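Local coordinates for sperm-specific class P protein 34 (Caenorhabditis elegans, PDB 1M1S) that is of unknown function but carries a major sperm protein domain, the immunoglobulin-like beta fold of the nematode major sperm protein family, at residues T32-S37 / D61-S66; R38-V43 / A87-E92; E49-R54 / I70-G75. All blocks are in the same frame, centred on the assembly; numbering follows the deposited sequence.

Interaction 1. Residues T32-S37 / D61-S66; sequences TSESDS and DAKGKS
Lys-63 lies folded against the backbone of residues 34-36. Its CB is 4.1 Å from Ser-35 O. Lys-63 CG sits anti to its own carbonyl carbon (chi1 -49°) and comes to 3.2 Å from Ser-35 O. Lys-63 CD then reaches Glu-34 O at 3.4 Å. CE runs on beside Asp-36 OD1, and the bends at chi2, chi3 and chi4 keep the chain close to the loop. At the tip, Lys-63 NZ forms a weak salt bridge with Asp-36 OD1 at 3.4 Å. The two side chains lie side by side and point the same way. Lys-63 N also gives a weak hydrogen bond to Ser-35 O.

Lys-63 belongs to a type II turn from Asp-61 to Gly-64. Ala-62 CB in the same turn touches Asp-36 O at 3.3 Å. Gly-64 O takes two donors. Ser-33 N is 3.1 Å from Gly-64 O and stands 56° out of the carbonyl plane. A water donates to the same oxygen and bonds weakly to Ser-33 O. Ser-35 OG accepts from Ser-37 N, an ST turn in the facing loop.

The contact ends the antiparallel pairing of strands 25-33 and 65-72 at Thr-32 and Lys-65. On its other edge, strand 25-33 bonds to Asn-12 of strand 11-20. Ser-33 packs inward on Val-60 of strand 51-60 and Leu-39 of strand 38-45.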
# COMPACT_ATOMS: atom_id res chain seq x y z
N THR A 32 4.05 2.68 7.93
CA THR A 32 4.33 3.65 8.99
C THR A 32 4.73 5.02 8.50
O THR A 32 5.47 5.14 7.53
CB THR A 32 5.35 3.13 10.01
OG1 THR A 32 6.43 2.48 9.34
CG2 THR A 32 4.70 2.16 10.92
N SER A 33 4.19 6.04 9.16
CA SER A 33 4.45 7.43 8.79
C SER A 33 5.70 8.03 9.43
O SER A 33 6.15 7.60 10.48
CB SER A 33 3.24 8.28 9.14
OG SER A 33 3.42 9.62 8.73
N GLU A 34 6.27 9.04 8.77
CA GLU A 34 7.44 9.71 9.30
C GLU A 34 7.24 11.21 9.25
O GLU A 34 8.11 11.96 9.69
CB GLU A 34 8.69 9.35 8.51
CG GLU A 34 9.23 7.96 8.73
CD GLU A 34 9.86 7.75 10.09
OE1 GLU A 34 9.91 8.70 10.92
OE2 GLU A 34 10.32 6.63 10.35
N SER A 35 6.09 11.64 8.74
CA SER A 35 5.79 13.07 8.65
C SER A 35 5.06 13.48 9.91
O SER A 35 4.55 12.65 10.66
CB SER A 35 4.90 13.39 7.45
OG SER A 35 4.76 14.79 7.26
N ASP A 36 5.09 14.78 10.19
CA ASP A 36 4.39 15.28 11.36
C ASP A 36 3.00 15.70 10.89
O ASP A 36 2.17 16.19 11.67
CB ASP A 36 5.15 16.44 11.99
CG ASP A 36 6.49 16.03 12.54
OD1 ASP A 36 6.55 15.06 13.34
OD2 ASP A 36 7.48 16.69 12.16
N SER A 37 2.75 15.45 9.61
CA SER A 37 1.48 15.75 8.98
C SER A 37 0.82 14.43 8.68
O SER A 37 1.47 13.39 8.68
CB SER A 37 1.71 16.49 7.67
OG SER A 37 0.56 16.40 6.87
N ASP A 61 -2.12 8.38 10.31
CA ASP A 61 -1.91 9.52 11.18
C ASP A 61 -0.44 9.93 11.16
O ASP A 61 0.40 9.21 10.62
CB ASP A 61 -2.36 9.18 12.60
CG ASP A 61 -3.88 9.08 12.72
OD1 ASP A 61 -4.60 9.71 11.91
OD2 ASP A 61 -4.36 8.37 13.63
N ALA A 62 -0.15 11.11 11.68
CA ALA A 62 1.21 11.63 11.71
C ALA A 62 2.08 10.77 12.63
O ALA A 62 1.68 10.48 13.76
CB ALA A 62 1.19 13.05 12.19
N LYS A 63 3.25 10.34 12.11
CA LYS A 63 4.24 9.48 12.80
C LYS A 63 3.54 8.23 13.35
O LYS A 63 3.91 7.68 14.39
CB LYS A 63 4.97 10.24 13.92
CG LYS A 63 5.56 11.63 13.53
CD LYS A 63 6.93 11.56 12.82
CE LYS A 63 8.08 11.28 13.77
NZ LYS A 63 8.28 12.42 14.69
N GLY A 64 2.54 7.76 12.59
CA GLY A 64 1.74 6.60 12.97
C GLY A 64 1.96 5.29 12.25
O GLY A 64 3.07 4.98 11.82
N LYS A 65 0.87 4.55 12.10
CA LYS A 65 0.92 3.22 11.49
C LYS A 65 -0.48 2.85 10.98
O LYS A 65 -1.47 3.27 11.57
CB LYS A 65 1.37 2.20 12.57
CG LYS A 65 0.73 2.38 14.00
CD LYS A 65 1.33 1.43 15.06
CE LYS A 65 0.75 1.67 16.46
NZ LYS A 65 1.33 0.81 17.56
N SER A 66 -0.56 2.13 9.85
CA SER A 66 -1.83 1.68 9.20
C SER A 66 -1.54 0.35 8.52
O SER A 66 -0.49 0.24 7.87
CB SER A 66 -2.31 2.66 8.14
OG SER A 66 -2.62 3.92 8.70
O HOH W 1 5.90 5.11 12.76

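Interaction 2. Residues R38-V43 / A87-E92; sequences RLAFKV and AEVPAE
Arg-38 meets Val-89 where strands 38-45 and 79-89, neighbours in the sheet of the MSP domain, pair antiparallel. Backbone bonds lead the contact. Val-89 N donates to Arg-38 O at 2.6 Å, from 37° out of the carbonyl plane. Further along, Ala-40 N donates to Ala-87 O at 3.0 Å, in the carbonyl plane. Ala-87 N returns a weak bond to Ala-40 O.

The apolar contacts fall on both faces of the sheet. On the face of Arg-38 and Ala-40, Val-89 spreads its two methyls between them. Val-89 CG1, beside its own backbone N (chi1 -64°), lies 3.8 Å from Ala-40 CB. Val-89 CG2 lies 3.7 Å from Arg-38 CB. Phe-59 of strand 51-60 and Pro-99 of helix 98-101 pack on Ala-40 and Val-89. On the face of Leu-39 and Glu-88, the side chains run side by side, and Leu-39 CD2 is 3.8 Å from Glu-88 CG.

The polar end of Arg-38 turns to residues 90-93. Arg-38 NH1 is 3.0 Å from Ala-91 O. It is 3.2 Å from Pro-90 O, which lies at the edge of the guanidinium. NH2 bonds to Glu-93 O, and the group also makes a cation-pi contact with Phe-59. An alanine here would probably leave Glu-93 O without this donor, take the cation from Phe-59 and open a gap beside Ala-91.

Asp-61 is a long, weak ion partner of Arg-38. The cation would probably be stabilised more by the carbonyl of Glu-93 and the ring of Phe-59.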
# COMPACT_ATOMS: atom_id res chain seq x y z
N ARG A 38 -0.48 14.48 8.44
CA ARG A 38 -1.23 13.27 8.13
C ARG A 38 -1.04 12.92 6.65
O ARG A 38 -0.77 13.79 5.82
CB ARG A 38 -2.71 13.47 8.47
CG ARG A 38 -3.51 12.18 8.69
CD ARG A 38 -4.60 12.40 9.77
NE ARG A 38 -5.95 11.98 9.39
CZ ARG A 38 -6.78 12.67 8.61
NH1 ARG A 38 -6.42 13.84 8.10
NH2 ARG A 38 -7.99 12.20 8.38
N LEU A 39 -1.14 11.63 6.36
CA LEU A 39 -0.98 11.12 5.01
C LEU A 39 -2.19 10.33 4.50
O LEU A 39 -2.97 9.75 5.28
CB LEU A 39 0.28 10.23 4.91
CG LEU A 39 1.66 10.77 5.29
CD1 LEU A 39 2.63 9.62 5.34
CD2 LEU A 39 2.12 11.85 4.33
N ALA A 40 -2.34 10.33 3.18
CA ALA A 40 -3.39 9.61 2.50
C ALA A 40 -2.64 8.66 1.61
O ALA A 40 -1.60 9.02 1.08
CB ALA A 40 -4.22 10.57 1.67
N PHE A 41 -3.08 7.42 1.50
CA PHE A 41 -2.36 6.53 0.62
C PHE A 41 -3.28 5.86 -0.39
O PHE A 41 -4.46 5.60 -0.10
CB PHE A 41 -1.49 5.53 1.40
CG PHE A 41 -2.25 4.47 2.16
CD1 PHE A 41 -2.62 3.28 1.55
CD2 PHE A 41 -2.53 4.64 3.51
CE1 PHE A 41 -3.26 2.25 2.27
CE2 PHE A 41 -3.17 3.62 4.25
CZ PHE A 41 -3.54 2.42 3.62
N LYS A 42 -2.73 5.62 -1.58
CA LYS A 42 -3.42 4.98 -2.69
C LYS A 42 -2.65 3.73 -3.05
O LYS A 42 -1.45 3.79 -3.23
CB LYS A 42 -3.42 5.91 -3.90
CG LYS A 42 -4.01 5.27 -5.14
CD LYS A 42 -4.08 6.25 -6.27
CE LYS A 42 -4.65 5.59 -7.48
NZ LYS A 42 -4.81 6.52 -8.64
N VAL A 43 -3.35 2.60 -3.21
CA VAL A 43 -2.70 1.33 -3.55
C VAL A 43 -3.02 0.81 -4.98
O VAL A 43 -4.14 0.40 -5.27
CB VAL A 43 -3.04 0.26 -2.48
CG1 VAL A 43 -2.26 -1.01 -2.70
CG2 VAL A 43 -2.75 0.81 -1.13
N ALA A 87 0.37 11.22 0.10
CA ALA A 87 0.23 12.65 -0.02
C ALA A 87 0.01 13.17 1.37
O ALA A 87 -0.54 12.46 2.18
CB ALA A 87 -0.98 12.96 -0.87
N GLU A 88 0.42 14.41 1.64
CA GLU A 88 0.21 15.01 2.95
C GLU A 88 -1.17 15.60 2.99
O GLU A 88 -1.64 16.13 1.99
CB GLU A 88 1.21 16.11 3.18
CG GLU A 88 2.54 15.56 3.53
CD GLU A 88 3.66 16.47 3.10
OE1 GLU A 88 3.42 17.70 3.05
OE2 GLU A 88 4.76 15.96 2.77
N VAL A 89 -1.86 15.47 4.11
CA VAL A 89 -3.21 15.99 4.21
C VAL A 89 -3.51 16.71 5.53
O VAL A 89 -3.00 16.31 6.60
CB VAL A 89 -4.27 14.85 3.99
CG1 VAL A 89 -4.16 14.27 2.59
CG2 VAL A 89 -4.11 13.76 5.02
N PRO A 90 -4.33 17.79 5.47
CA PRO A 90 -4.66 18.50 6.71
C PRO A 90 -5.55 17.59 7.50
O PRO A 90 -6.27 16.77 6.90
CB PRO A 90 -5.49 19.68 6.22
CG PRO A 90 -5.06 19.85 4.82
CD PRO A 90 -4.97 18.46 4.32
N ALA A 91 -5.54 17.74 8.82
CA ALA A 91 -6.40 16.94 9.69
C ALA A 91 -7.83 16.95 9.08
O ALA A 91 -8.48 15.91 8.95
CB ALA A 91 -6.39 17.55 11.09
N GLU A 92 -8.18 18.13 8.55
CA GLU A 92 -9.46 18.48 7.90
C GLU A 92 -9.98 17.55 6.81
O GLU A 92 -11.19 17.45 6.62
CB GLU A 92 -9.38 19.91 7.34
CG GLU A 92 -10.43 20.28 6.32
CD GLU A 92 -10.84 21.74 6.38
OE1 GLU A 92 -10.05 22.55 6.93
OE2 GLU A 92 -11.94 22.09 5.89

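Interaction 3. Residues E49-R54 / I70-G75; sequences EHYRVR and INRLPG
His-50 O takes the hydrogen bond of Leu-73 N at 2.7 Å, with an N-H...O angle of 154°. The CA-H of Arg-72 approaches the same oxygen, and Leu-73 CB packs beside it. Two residues on, Arg-52 N donates to Asn-71 O at 2.9 Å, and Asn-71 N returns a weak bond to Arg-52 O. This is the antiparallel pairing of the hairpin of strands 51-60 and 65-72, at the ends away from its turn.

Arg-72 carries the side-chain contact. Its chain bends at chi2 (72°), which sets Arg-72 CD 3.7 Å from Tyr-51 CE2. The guanidinium meets two residues. His-50 CB stands over one of its faces, 3.3 Å from Arg-72 NH1. Tyr-51 CE1 meets its edge, in plane, 3.5 Å from Arg-72 NH1, and the ring is turned 65° from the guanidinium. The strongest polar partners lie beyond: Arg-72 NE bonds to Ala-22 O and NH2 to Pro-76 O. His-50 ND1 comes to 3.4 Å from Gly-75 CA, where a side chain on the glycine would run into the imidazole.

On the face of Tyr-51 and Arg-72, Ile-70 CG2 presses on Val-53 CG2 at 3.5 Å, tighter than usual, and reaches Tyr-51 CD2 at 3.9 Å. On the reverse face, Arg-52 and Asn-71 lie side by side.

The guanidinium of Arg-72 is thus held by backbone oxygens from two loops, with His-50 CB over one face and Tyr-51 at its edge. That should restrict its rotation. Its charge would probably disfavour protonation of the nearby His-50.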
# COMPACT_ATOMS: atom_id res chain seq x y z
N GLU A 49 -6.02 -10.26 -9.61
CA GLU A 49 -6.59 -11.56 -9.96
C GLU A 49 -5.98 -12.77 -9.26
O GLU A 49 -6.48 -13.88 -9.42
CB GLU A 49 -6.53 -11.73 -11.47
CG GLU A 49 -7.09 -13.03 -12.03
CD GLU A 49 -6.38 -13.40 -13.31
OE1 GLU A 49 -5.92 -12.46 -14.00
OE2 GLU A 49 -6.24 -14.60 -13.61
N HIS A 50 -4.85 -12.58 -8.58
CA HIS A 50 -4.21 -13.65 -7.81
C HIS A 50 -3.97 -12.96 -6.47
O HIS A 50 -3.71 -13.59 -5.46
CB HIS A 50 -2.86 -14.08 -8.37
CG HIS A 50 -2.91 -14.61 -9.78
ND1 HIS A 50 -3.66 -15.72 -10.13
CD2 HIS A 50 -2.35 -14.16 -10.90
CE1 HIS A 50 -3.56 -15.89 -11.44
NE2 HIS A 50 -2.76 -14.97 -11.94
N TYR A 51 -4.04 -11.63 -6.49
CA TYR A 51 -3.85 -10.83 -5.30
C TYR A 51 -5.09 -10.01 -4.95
O TYR A 51 -5.80 -9.53 -5.83
CB TYR A 51 -2.65 -9.92 -5.51
CG TYR A 51 -1.35 -10.68 -5.55
CD1 TYR A 51 -0.69 -10.93 -6.75
CD2 TYR A 51 -0.79 -11.18 -4.38
CE1 TYR A 51 0.51 -11.67 -6.77
CE2 TYR A 51 0.39 -11.91 -4.40
CZ TYR A 51 1.03 -12.15 -5.59
OH TYR A 51 2.18 -12.89 -5.58
N ARG A 52 -5.35 -9.91 -3.66
CA ARG A 52 -6.46 -9.16 -3.11
C ARG A 52 -5.88 -8.33 -1.98
O ARG A 52 -5.66 -8.82 -0.87
CB ARG A 52 -7.52 -10.12 -2.59
CG ARG A 52 -8.54 -9.51 -1.63
CD ARG A 52 -9.48 -10.61 -1.13
NE ARG A 52 -9.83 -10.54 0.29
CZ ARG A 52 -10.04 -11.61 1.07
NH1 ARG A 52 -9.95 -12.83 0.55
NH2 ARG A 52 -10.36 -11.46 2.35
N VAL A 53 -5.60 -7.07 -2.31
CA VAL A 53 -5.03 -6.12 -1.36
C VAL A 53 -6.12 -5.21 -0.72
O VAL A 53 -7.11 -4.85 -1.37
CB VAL A 53 -3.87 -5.34 -2.03
CG1 VAL A 53 -3.08 -4.56 -1.02
CG2 VAL A 53 -2.97 -6.31 -2.72
N ARG A 54 -5.98 -4.93 0.58
CA ARG A 54 -6.95 -4.13 1.33
C ARG A 54 -6.25 -3.29 2.39
O ARG A 54 -5.40 -3.80 3.12
CB ARG A 54 -7.98 -5.04 2.03
CG ARG A 54 -8.69 -6.03 1.15
CD ARG A 54 -9.99 -6.49 1.78
NE ARG A 54 -10.68 -7.46 0.92
CZ ARG A 54 -11.12 -7.21 -0.31
NH1 ARG A 54 -10.92 -6.03 -0.87
NH2 ARG A 54 -11.73 -8.17 -0.99
N ILE A 70 -2.75 -7.90 1.86
CA ILE A 70 -2.55 -8.45 0.50
C ILE A 70 -2.91 -9.94 0.63
O ILE A 70 -2.44 -10.58 1.57
CB ILE A 70 -1.06 -8.28 0.06
CG1 ILE A 70 -0.63 -6.88 0.33
CG2 ILE A 70 -0.86 -8.71 -1.34
CD1 ILE A 70 0.85 -6.58 0.12
N ASN A 71 -3.72 -10.51 -0.27
CA ASN A 71 -4.08 -11.91 -0.12
C ASN A 71 -3.83 -12.67 -1.41
O ASN A 71 -4.46 -12.40 -2.44
CB ASN A 71 -5.52 -12.06 0.36
CG ASN A 71 -5.89 -13.50 0.69
OD1 ASN A 71 -5.09 -14.24 1.27
ND2 ASN A 71 -7.09 -13.93 0.26
N ARG A 72 -2.90 -13.63 -1.36
CA ARG A 72 -2.58 -14.45 -2.52
C ARG A 72 -3.60 -15.57 -2.66
O ARG A 72 -3.98 -16.23 -1.68
CB ARG A 72 -1.15 -15.02 -2.45
CG ARG A 72 -0.75 -16.03 -3.53
CD ARG A 72 -0.56 -15.42 -4.93
NE ARG A 72 -0.45 -16.46 -5.97
CZ ARG A 72 -0.08 -16.24 -7.23
NH1 ARG A 72 0.21 -15.02 -7.66
NH2 ARG A 72 0.04 -17.27 -8.07
N LEU A 73 -4.08 -15.71 -3.89
CA LEU A 73 -5.06 -16.70 -4.29
C LEU A 73 -4.39 -17.66 -5.28
O LEU A 73 -3.35 -17.33 -5.86
CB LEU A 73 -6.22 -15.99 -4.99
CG LEU A 73 -6.90 -14.90 -4.16
CD1 LEU A 73 -7.45 -13.82 -5.07
CD2 LEU A 73 -7.97 -15.51 -3.25
N PRO A 74 -4.96 -18.86 -5.46
CA PRO A 74 -4.36 -19.81 -6.41
C PRO A 74 -4.08 -19.21 -7.81
O PRO A 74 -4.93 -18.56 -8.41
CB PRO A 74 -5.41 -20.92 -6.50
CG PRO A 74 -6.17 -20.86 -5.23
CD PRO A 74 -6.03 -19.48 -4.66
N GLY A 75 -2.84 -19.35 -8.26
CA GLY A 75 -2.47 -18.84 -9.58
C GLY A 75 -1.08 -19.30 -9.98
O GLY A 75 -0.48 -20.10 -9.27

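From the N terminus, strand 25-33 runs into interaction 1, which closes the loop from residues 32-37 to 61-66. Within that loop the chain starts interaction 2 at 38-43 and interaction 3 at 49-54. Both are completed after residue 66, so each crosses interaction 1. Interaction 3 closes first, at 70-75, and is nested inside the loop that interaction 2 closes at 87-92. Interactions 1 and 2 lie about 10 Å apart between centres and touch. Interaction 3 is on the opposite side of the chain's centre, its centre about 27 Å from that of interaction 1. Together they join strands 25-33, 65-72, 51-60, 38-45 and 79-89 of one sheet.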